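Local coordinates for glycosyl hydrolases family 2, sugar binding domain protein (Bacteroides uniformis str. 3978 T3 ii, PDB 6D1P) that probably hydrolyses O-glycosidic bonds as a family 2 beta-glucuronidase of a human gut bacterium, at residues Trp630-Gly635 against Glu707-Thr712; Arg711-Pro716 against Ile743-Ala748. All coordinates share one frame; numbering follows the deposited sequence.

Contact 1: Trp630-Gly635 against Glu707-Thr712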
ATOM      1  N   TRP A 630     -28.795 -20.162 -16.201  1.00 30.85           N
ATOM      2  CA  TRP A 630     -28.758 -21.534 -15.691  1.00 30.89           C
ATOM      3  C   TRP A 630     -28.566 -22.466 -16.884  1.00 33.01           C
ATOM      4  O   TRP A 630     -29.546 -22.886 -17.521  1.00 32.86           O
ATOM      5  CB  TRP A 630     -30.034 -21.837 -14.905  1.00 28.41           C
ATOM      6  CG  TRP A 630     -30.039 -23.123 -14.138  1.00 25.87           C
ATOM      7  CD1 TRP A 630     -29.161 -24.166 -14.260  1.00 26.19           C
ATOM      8  CD2 TRP A 630     -30.983 -23.509 -13.123  1.00 25.97           C
ATOM      9  NE1 TRP A 630     -29.498 -25.175 -13.383  1.00 24.40           N
ATOM     10  CE2 TRP A 630     -30.609 -24.793 -12.672  1.00 26.25           C
ATOM     11  CE3 TRP A 630     -32.104 -22.889 -12.550  1.00 25.83           C
ATOM     12  CZ2 TRP A 630     -31.319 -25.470 -11.681  1.00 28.23           C
ATOM     13  CZ3 TRP A 630     -32.794 -23.556 -11.553  1.00 23.78           C
ATOM     14  CH2 TRP A 630     -32.407 -24.835 -11.136  1.00 27.32           C
ATOM     15  N   PRO A 631     -27.306 -22.813 -17.232  1.00 31.50           N
ATOM     16  CA  PRO A 631     -27.052 -23.492 -18.513  1.00 33.60           C
ATOM     17  C   PRO A 631     -27.333 -24.988 -18.485  1.00 36.05           C
ATOM     18  O   PRO A 631     -27.666 -25.581 -19.521  1.00 32.47           O
ATOM     19  CB  PRO A 631     -25.558 -23.222 -18.767  1.00 32.89           C
ATOM     20  CG  PRO A 631     -25.008 -22.564 -17.455  1.00 32.92           C
ATOM     21  CD  PRO A 631     -26.075 -22.660 -16.428  1.00 30.03           C
ATOM     22  N   VAL A 632     -27.187 -25.617 -17.321  1.00 30.18           N
ATOM     23  CA  VAL A 632     -27.317 -27.064 -17.200  1.00 31.32           C
ATOM     24  C   VAL A 632     -28.257 -27.385 -16.039  1.00 34.75           C
ATOM     25  O   VAL A 632     -27.896 -27.195 -14.868  1.00 28.85           O
ATOM     26  CB  VAL A 632     -25.960 -27.750 -16.999  1.00 30.25           C
ATOM     27  CG1 VAL A 632     -26.162 -29.240 -16.803  1.00 30.47           C
ATOM     28  CG2 VAL A 632     -25.063 -27.494 -18.194  1.00 34.54           C
ATOM     29  N   ARG A 633     -29.444 -27.898 -16.363  1.00 32.99           N
ATOM     30  CA  ARG A 633     -30.378 -28.506 -15.419  1.00 33.07           C
ATOM     31  C   ARG A 633     -30.027 -29.980 -15.196  1.00 33.51           C
ATOM     32  O   ARG A 633     -29.264 -30.589 -15.956  1.00 34.09           O
ATOM     33  CB  ARG A 633     -31.807 -28.406 -15.942  1.00 31.32           C
ATOM     34  CG  ARG A 633     -32.207 -27.044 -16.455  1.00 30.63           C
ATOM     35  CD  ARG A 633     -32.698 -26.172 -15.331  1.00 35.04           C
ATOM     36  NE  ARG A 633     -33.750 -26.801 -14.518  1.00 35.49           N
ATOM     37  CZ  ARG A 633     -35.051 -26.582 -14.683  1.00 35.44           C
ATOM     38  NH1 ARG A 633     -35.445 -25.764 -15.652  1.00 40.32           N
ATOM     39  NH2 ARG A 633     -35.953 -27.163 -13.875  1.00 32.05           N
ATOM     40  N   TRP A 634     -30.595 -30.569 -14.147  1.00 34.19           N
ATOM     41  CA  TRP A 634     -30.333 -31.979 -13.892  1.00 36.66           C
ATOM     42  C   TRP A 634     -31.476 -32.619 -13.118  1.00 41.22           C
ATOM     43  O   TRP A 634     -32.319 -31.940 -12.522  1.00 36.47           O
ATOM     44  CB  TRP A 634     -29.026 -32.188 -13.142  1.00 33.53           C
ATOM     45  CG  TRP A 634     -29.032 -31.642 -11.756  1.00 38.74           C
ATOM     46  CD1 TRP A 634     -29.336 -32.317 -10.607  1.00 37.26           C
ATOM     47  CD2 TRP A 634     -28.709 -30.301 -11.365  1.00 34.14           C
ATOM     48  NE1 TRP A 634     -29.220 -31.478  -9.520  1.00 38.11           N
ATOM     49  CE2 TRP A 634     -28.832 -30.237  -9.956  1.00 36.13           C
ATOM     50  CE3 TRP A 634     -28.318 -29.151 -12.069  1.00 30.95           C
ATOM     51  CZ2 TRP A 634     -28.588 -29.063  -9.232  1.00 33.02           C
ATOM     52  CZ3 TRP A 634     -28.065 -27.982 -11.349  1.00 31.04           C
ATOM     53  CH2 TRP A 634     -28.209 -27.949  -9.941  1.00 32.58           C
ATOM     54  N   GLY A 635     -31.446 -33.945 -13.106  1.00 40.84           N
ATOM     55  CA  GLY A 635     -32.504 -34.781 -12.572  1.00 44.65           C
ATOM     56  C   GLY A 635     -32.493 -36.135 -13.259  1.00 46.01           C
ATOM     57  O   GLY A 635     -31.649 -36.430 -14.105  1.00 41.21           O
ATOM     58  N   GLU A 707     -29.206 -27.240 -21.196  1.00 36.41           N
ATOM     59  CA  GLU A 707     -28.916 -28.660 -21.261  1.00 36.62           C
ATOM     60  C   GLU A 707     -29.564 -29.371 -20.084  1.00 34.91           C
ATOM     61  O   GLU A 707     -29.715 -28.815 -18.995  1.00 30.24           O
ATOM     62  CB  GLU A 707     -27.409 -28.910 -21.244  1.00 38.39           C
ATOM     63  CG  GLU A 707     -26.650 -28.241 -22.381  1.00 42.36           C
ATOM     64  CD  GLU A 707     -26.638 -29.078 -23.643  1.00 48.67           C
ATOM     65  OE1 GLU A 707     -26.844 -30.313 -23.542  1.00 47.60           O
ATOM     66  OE2 GLU A 707     -26.427 -28.497 -24.735  1.00 53.28           O
ATOM     67  N   TYR A 708     -29.943 -30.618 -20.301  1.00 36.97           N
ATOM     68  CA  TYR A 708     -30.479 -31.445 -19.234  1.00 36.86           C
ATOM     69  C   TYR A 708     -29.547 -32.624 -19.065  1.00 36.81           C
ATOM     70  O   TYR A 708     -29.303 -33.368 -20.022  1.00 41.67           O
ATOM     71  CB  TYR A 708     -31.906 -31.907 -19.542  1.00 38.25           C
ATOM     72  CG  TYR A 708     -32.528 -32.648 -18.389  1.00 40.01           C
ATOM     73  CD1 TYR A 708     -32.698 -32.026 -17.150  1.00 42.40           C
ATOM     74  CD2 TYR A 708     -32.930 -33.970 -18.518  1.00 40.65           C
ATOM     75  CE1 TYR A 708     -33.260 -32.705 -16.072  1.00 43.78           C
ATOM     76  CE2 TYR A 708     -33.498 -34.658 -17.449  1.00 39.58           C
ATOM     77  CZ  TYR A 708     -33.662 -34.021 -16.229  1.00 44.93           C
ATOM     78  OH  TYR A 708     -34.220 -34.696 -15.162  1.00 46.13           O
ATOM     79  N   GLN A 709     -29.017 -32.782 -17.863  1.00 36.04           N
ATOM     80  CA  GLN A 709     -27.994 -33.777 -17.586  1.00 35.52           C
ATOM     81  C   GLN A 709     -28.555 -34.804 -16.618  1.00 36.47           C
ATOM     82  O   GLN A 709     -28.972 -34.460 -15.507  1.00 36.82           O
ATOM     83  CB  GLN A 709     -26.734 -33.118 -17.024  1.00 36.60           C
ATOM     84  CG  GLN A 709     -25.781 -34.058 -16.296  1.00 35.07           C
ATOM     85  CD  GLN A 709     -24.556 -33.323 -15.756  1.00 43.33           C
ATOM     86  OE1 GLN A 709     -24.021 -32.416 -16.411  1.00 41.26           O
ATOM     87  NE2 GLN A 709     -24.117 -33.697 -14.553  1.00 37.24           N
ATOM     88  N   THR A 710     -28.562 -36.061 -17.044  1.00 39.48           N
ATOM     89  CA  THR A 710     -29.109 -37.138 -16.243  1.00 38.71           C
ATOM     90  C   THR A 710     -28.038 -37.958 -15.562  1.00 37.49           C
ATOM     91  O   THR A 710     -28.346 -38.677 -14.612  1.00 42.70           O
ATOM     92  CB  THR A 710     -29.978 -38.054 -17.108  1.00 41.32           C
ATOM     93  OG1 THR A 710     -29.184 -38.590 -18.175  1.00 48.80           O
ATOM     94  CG2 THR A 710     -31.138 -37.264 -17.686  1.00 38.11           C
ATOM     95  N   ARG A 711     -26.792 -37.863 -16.004  1.00 40.89           N
ATOM     96  CA  ARG A 711     -25.729 -38.523 -15.267  1.00 41.10           C
ATOM     97  C   ARG A 711     -25.455 -37.753 -13.978  1.00 43.32           C
ATOM     98  O   ARG A 711     -25.526 -36.521 -13.938  1.00 38.39           O
ATOM     99  CB  ARG A 711     -24.479 -38.656 -16.136  1.00 40.77           C
ATOM    100  CG  ARG A 711     -24.718 -39.544 -17.348  1.00 40.58           C
ATOM    101  CD  ARG A 711     -23.464 -40.268 -17.824  1.00 53.92           C
ATOM    102  NE  ARG A 711     -22.650 -40.773 -16.717  1.00 60.09           N
ATOM    103  CZ  ARG A 711     -21.555 -41.515 -16.878  1.00 56.53           C
ATOM    104  NH1 ARG A 711     -20.845 -41.926 -15.827  1.00 51.73           N
ATOM    105  NH2 ARG A 711     -21.171 -41.850 -18.103  1.00 56.42           N
ATOM    106  N   THR A 712     -25.226 -38.496 -12.902  1.00 40.47           N
ATOM    107  CA  THR A 712     -24.851 -37.938 -11.617  1.00 43.11           C
ATOM    108  C   THR A 712     -23.324 -37.816 -11.540  1.00 45.03           C
ATOM    109  O   THR A 712     -22.603 -38.263 -12.434  1.00 43.81           O
ATOM    110  CB  THR A 712     -25.405 -38.817 -10.511  1.00 41.76           C
ATOM    111  OG1 THR A 712     -24.970 -40.157 -10.751  1.00 41.22           O
ATOM    112  CG2 THR A 712     -26.934 -38.789 -10.542  1.00 39.48           C
TER
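Three main-chain hydrogen bonds zip strand 632-634 onto the end of strand 698-709 in parallel register. Glu707 N reaches Pro631 O at 2.8 Å, and Glu707 O, on the same residue, takes Arg633 N almost along its C=O axis (165°). Gln709 N then meets Arg633 O at 2.9 Å from above the carbonyl plane, and beyond it Gly635 N makes a weak bond of 3.5 Å to Gln709 O. CA-H...O contacts, such as Val632 CA to Glu707 O, lie among these rungs, and Thr710 CA to Gly635 O carries the pairing one step past the last of them.

The side chains alternate between two faces. On one, Val632 turns CG1 obliquely across Gln709 CB and OE1, while Gln709, extended beyond CG, bonds through NE2 to Arg711 O. On the other, Tyr708 holds CG anti to its backbone N (chi1 -174°), which lays CE1 3.5 Å from Trp634 C and carries the hydroxyl past Gly635 to bond Lys636 O; Arg633 CB sits at the ring edge. A serine at Tyr708 would lose the ring and would probably leave the chain around Gly635 less firmly held.

Arg633, bent at chi2 and chi3, sets CD 3.6 Å above the centre of the Trp630 ring and sends its guanidinium to Glu524, Glu642 O and Gln706. This is the ladder of a parallel beta pair, with 632-634 as the outermost strand of a five-stranded mixed sheet whose other neighbours run antiparallel.

Contact 2: Arg711-Pro716 against Ile743-Ala748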
ATOM      1  N   ARG A 711     -26.792 -37.863 -16.004  1.00 40.89           N
ATOM      2  CA  ARG A 711     -25.729 -38.523 -15.267  1.00 41.10           C
ATOM      3  C   ARG A 711     -25.455 -37.753 -13.978  1.00 43.32           C
ATOM      4  O   ARG A 711     -25.526 -36.521 -13.938  1.00 38.39           O
ATOM      5  CB  ARG A 711     -24.479 -38.656 -16.136  1.00 40.77           C
ATOM      6  CG  ARG A 711     -24.718 -39.544 -17.348  1.00 40.58           C
ATOM      7  CD  ARG A 711     -23.464 -40.268 -17.824  1.00 53.92           C
ATOM      8  NE  ARG A 711     -22.650 -40.773 -16.717  1.00 60.09           N
ATOM      9  CZ  ARG A 711     -21.555 -41.515 -16.878  1.00 56.53           C
ATOM     10  NH1 ARG A 711     -20.845 -41.926 -15.827  1.00 51.73           N
ATOM     11  NH2 ARG A 711     -21.171 -41.850 -18.103  1.00 56.42           N
ATOM     12  N   THR A 712     -25.226 -38.496 -12.902  1.00 40.47           N
ATOM     13  CA  THR A 712     -24.851 -37.938 -11.617  1.00 43.11           C
ATOM     14  C   THR A 712     -23.324 -37.816 -11.540  1.00 45.03           C
ATOM     15  O   THR A 712     -22.603 -38.263 -12.434  1.00 43.81           O
ATOM     16  CB  THR A 712     -25.405 -38.817 -10.511  1.00 41.76           C
ATOM     17  OG1 THR A 712     -24.970 -40.157 -10.751  1.00 41.22           O
ATOM     18  CG2 THR A 712     -26.934 -38.789 -10.542  1.00 39.48           C
ATOM     19  N   TRP A 713     -22.822 -37.191 -10.471  1.00 38.08           N
ATOM     20  CA  TRP A 713     -21.410 -36.841 -10.419  1.00 37.21           C
ATOM     21  C   TRP A 713     -20.805 -37.171  -9.065  1.00 36.74           C
ATOM     22  O   TRP A 713     -21.475 -37.105  -8.032  1.00 39.96           O
ATOM     23  CB  TRP A 713     -21.194 -35.356 -10.724  1.00 35.79           C
ATOM     24  CG  TRP A 713     -21.930 -34.456  -9.791  1.00 39.39           C
ATOM     25  CD1 TRP A 713     -21.468 -33.937  -8.615  1.00 34.04           C
ATOM     26  CD2 TRP A 713     -23.267 -33.969  -9.949  1.00 31.78           C
ATOM     27  NE1 TRP A 713     -22.433 -33.157  -8.034  1.00 34.67           N
ATOM     28  CE2 TRP A 713     -23.547 -33.156  -8.833  1.00 33.10           C
ATOM     29  CE3 TRP A 713     -24.253 -34.142 -10.926  1.00 34.81           C
ATOM     30  CZ2 TRP A 713     -24.777 -32.521  -8.658  1.00 33.48           C
ATOM     31  CZ3 TRP A 713     -25.483 -33.505 -10.757  1.00 34.54           C
ATOM     32  CH2 TRP A 713     -25.730 -32.703  -9.632  1.00 36.20           C
ATOM     33  N   GLY A 714     -19.525 -37.532  -9.087  1.00 36.37           N
ATOM     34  CA  GLY A 714     -18.730 -37.681  -7.885  1.00 37.12           C
ATOM     35  C   GLY A 714     -18.070 -36.373  -7.493  1.00 41.87           C
ATOM     36  O   GLY A 714     -18.443 -35.292  -7.959  1.00 43.52           O
ATOM     37  N   LYS A 715     -17.066 -36.476  -6.614  1.00 45.47           N
ATOM     38  CA  LYS A 715     -16.409 -35.264  -6.147  1.00 47.00           C
ATOM     39  C   LYS A 715     -15.519 -34.676  -7.241  1.00 43.03           C
ATOM     40  O   LYS A 715     -15.043 -35.402  -8.114  1.00 45.74           O
ATOM     41  CB  LYS A 715     -15.576 -35.537  -4.899  1.00 40.94           C
ATOM     42  CG  LYS A 715     -16.364 -35.413  -3.578  1.00 57.07           C
ATOM     43  CD  LYS A 715     -17.438 -34.288  -3.605  1.00 56.37           C
ATOM     44  CE  LYS A 715     -17.459 -33.447  -2.313  1.00 56.80           C
ATOM     45  NZ  LYS A 715     -16.291 -32.505  -2.218  1.00 55.90           N
ATOM     46  N   PRO A 716     -15.312 -33.359  -7.234  1.00 46.58           N
ATOM     47  CA  PRO A 716     -14.456 -32.743  -8.252  1.00 40.36           C
ATOM     48  C   PRO A 716     -13.080 -33.385  -8.312  1.00 40.29           C
ATOM     49  O   PRO A 716     -12.504 -33.781  -7.296  1.00 32.91           O
ATOM     50  CB  PRO A 716     -14.390 -31.280  -7.810  1.00 36.88           C
ATOM     51  CG  PRO A 716     -15.749 -31.043  -7.209  1.00 36.63           C
ATOM     52  CD  PRO A 716     -16.064 -32.341  -6.471  1.00 42.93           C
ATOM     53  N   ILE A 743     -17.923 -36.005 -15.682  1.00 34.10           N
ATOM     54  CA  ILE A 743     -19.234 -35.406 -15.459  1.00 35.59           C
ATOM     55  C   ILE A 743     -19.058 -34.099 -14.692  1.00 36.42           C
ATOM     56  O   ILE A 743     -18.380 -34.059 -13.654  1.00 34.61           O
ATOM     57  CB  ILE A 743     -20.160 -36.375 -14.702  1.00 35.97           C
ATOM     58  CG1 ILE A 743     -20.171 -37.748 -15.384  1.00 39.78           C
ATOM     59  CG2 ILE A 743     -21.567 -35.802 -14.616  1.00 36.08           C
ATOM     60  CD1 ILE A 743     -20.480 -37.683 -16.878  1.00 35.67           C
ATOM     61  N   ARG A 744     -19.662 -33.026 -15.206  1.00 36.81           N
ATOM     62  CA  ARG A 744     -19.648 -31.753 -14.494  1.00 38.30           C
ATOM     63  C   ARG A 744     -20.222 -31.925 -13.086  1.00 38.88           C
ATOM     64  O   ARG A 744     -21.253 -32.577 -12.888  1.00 33.70           O
ATOM     65  CB  ARG A 744     -20.445 -30.690 -15.270  1.00 33.69           C
ATOM     66  CG  ARG A 744     -20.351 -29.275 -14.635  1.00 37.22           C
ATOM     67  CD  ARG A 744     -21.082 -28.172 -15.431  1.00 36.25           C
ATOM     68  NE  ARG A 744     -20.413 -27.870 -16.693  1.00 37.33           N
ATOM     69  CZ  ARG A 744     -20.728 -26.868 -17.511  1.00 39.62           C
ATOM     70  NH1 ARG A 744     -21.724 -26.033 -17.220  1.00 37.84           N
ATOM     71  NH2 ARG A 744     -20.026 -26.694 -18.627  1.00 35.15           N
ATOM     72  N   CYS A 745     -19.537 -31.350 -12.101  1.00 36.07           N
ATOM     73  CA  CYS A 745     -20.007 -31.381 -10.718  1.00 32.16           C
ATOM     74  C   CYS A 745     -20.929 -30.190 -10.516  1.00 31.96           C
ATOM     75  O   CYS A 745     -20.474 -29.080 -10.241  1.00 34.90           O
ATOM     76  CB  CYS A 745     -18.836 -31.347  -9.751  1.00 33.82           C
ATOM     77  SG  CYS A 745     -17.562 -32.524 -10.137  1.00 38.90           S
ATOM     78  N   LEU A 746     -22.231 -30.419 -10.624  1.00 34.56           N
ATOM     79  CA  LEU A 746     -23.182 -29.324 -10.752  1.00 26.40           C
ATOM     80  C   LEU A 746     -23.530 -28.669  -9.422  1.00 29.26           C
ATOM     81  O   LEU A 746     -24.255 -27.666  -9.408  1.00 28.92           O
ATOM     82  CB  LEU A 746     -24.447 -29.824 -11.454  1.00 33.14           C
ATOM     83  CG  LEU A 746     -24.285 -30.078 -12.957  1.00 35.88           C
ATOM     84  CD1 LEU A 746     -25.488 -30.822 -13.545  1.00 37.25           C
ATOM     85  CD2 LEU A 746     -24.074 -28.757 -13.689  1.00 31.99           C
ATOM     86  N   ASP A 747     -23.032 -29.192  -8.305  1.00 28.47           N
ATOM     87  CA  ASP A 747     -23.211 -28.531  -7.019  1.00 31.86           C
ATOM     88  C   ASP A 747     -21.868 -28.184  -6.385  1.00 30.74           C
ATOM     89  O   ASP A 747     -21.794 -27.986  -5.164  1.00 30.59           O
ATOM     90  CB  ASP A 747     -24.056 -29.402  -6.083  1.00 28.78           C
ATOM     91  CG  ASP A 747     -23.377 -30.713  -5.752  1.00 35.13           C
ATOM     92  OD1 ASP A 747     -23.839 -31.422  -4.837  1.00 39.34           O
ATOM     93  OD2 ASP A 747     -22.360 -31.026  -6.407  1.00 34.09           O
ATOM     94  N   ALA A 748     -20.806 -28.109  -7.193  1.00 28.76           N
ATOM     95  CA  ALA A 748     -19.481 -27.763  -6.681  1.00 32.20           C
ATOM     96  C   ALA A 748     -19.396 -26.267  -6.390  1.00 25.56           C
ATOM     97  O   ALA A 748     -19.817 -25.447  -7.210  1.00 27.43           O
ATOM     98  CB  ALA A 748     -18.398 -28.172  -7.683  1.00 28.36           C
TER
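Trp713 lies across the turn at Cys745-Ala748 and makes the apolar centre of this loop-to-loop contact. Its CG takes the crowded position between backbone N and carbonyl carbon (chi1 58°), which presents one face of the indole to the turn. Cys745 CA stands 3.8 Å from the centroid of the five-membered ring of Trp713, and Leu746 CB lies 3.9 Å from that of the six-membered ring, both as CH-pi contacts. Leu746 N sits over the middle of the same face. Cys745 SG, by contrast, approaches the indole only obliquely and packs against Pro716, 3.7 Å from Pro716 CG, an atom that also touches Ala748 CB.

Farther out, Ile743 places CG2 against Trp713 CB and 3.4 Å from Thr712 O, while its CD1 lies over one face of the Arg711 guanidinium. At the polar edge Trp713 NE1 donates to Asp747 OD2 at 2.7 Å. The carboxylate is turned 75° from the ring and is met from above its plane; together with the contacts on the indole face, the bond is likely to limit rotation of the ring. The type I turn that brings Asp747 there is closed by Ala748 N to Cys745 O.

Asp739 ties down both loops, through Gly714 N and Ile743 N. The loop 711-716 joins strand 698-709 to strand 718-723; the loop 743-748 runs between strands 730-738 and 751-756, with Cys745 bonded through its backbone to Leu737 and Leu746 resting on strand 632-634.

Overall arrangement
Both contacts are partly buried and lie well away from the centre of the chain, yet they illustrate two ways of joining distant segments. Contact 1 is sheet chemistry, a repeating ladder of main-chain bonds; contact 2 joins two irregular loops through one aromatic side chain and has a single hydrogen bond between its segments. They follow one another along the chain, sharing Arg711 and Thr712 where strand 698-709 gives way to the loop. They also touch in space: Gln709 NE2 packs on Ile743 and Leu746, and Trp634 meets Trp713 edge-to-face. The edge of one beta sheet is thereby joined to the loops leading into the following C-terminal strands.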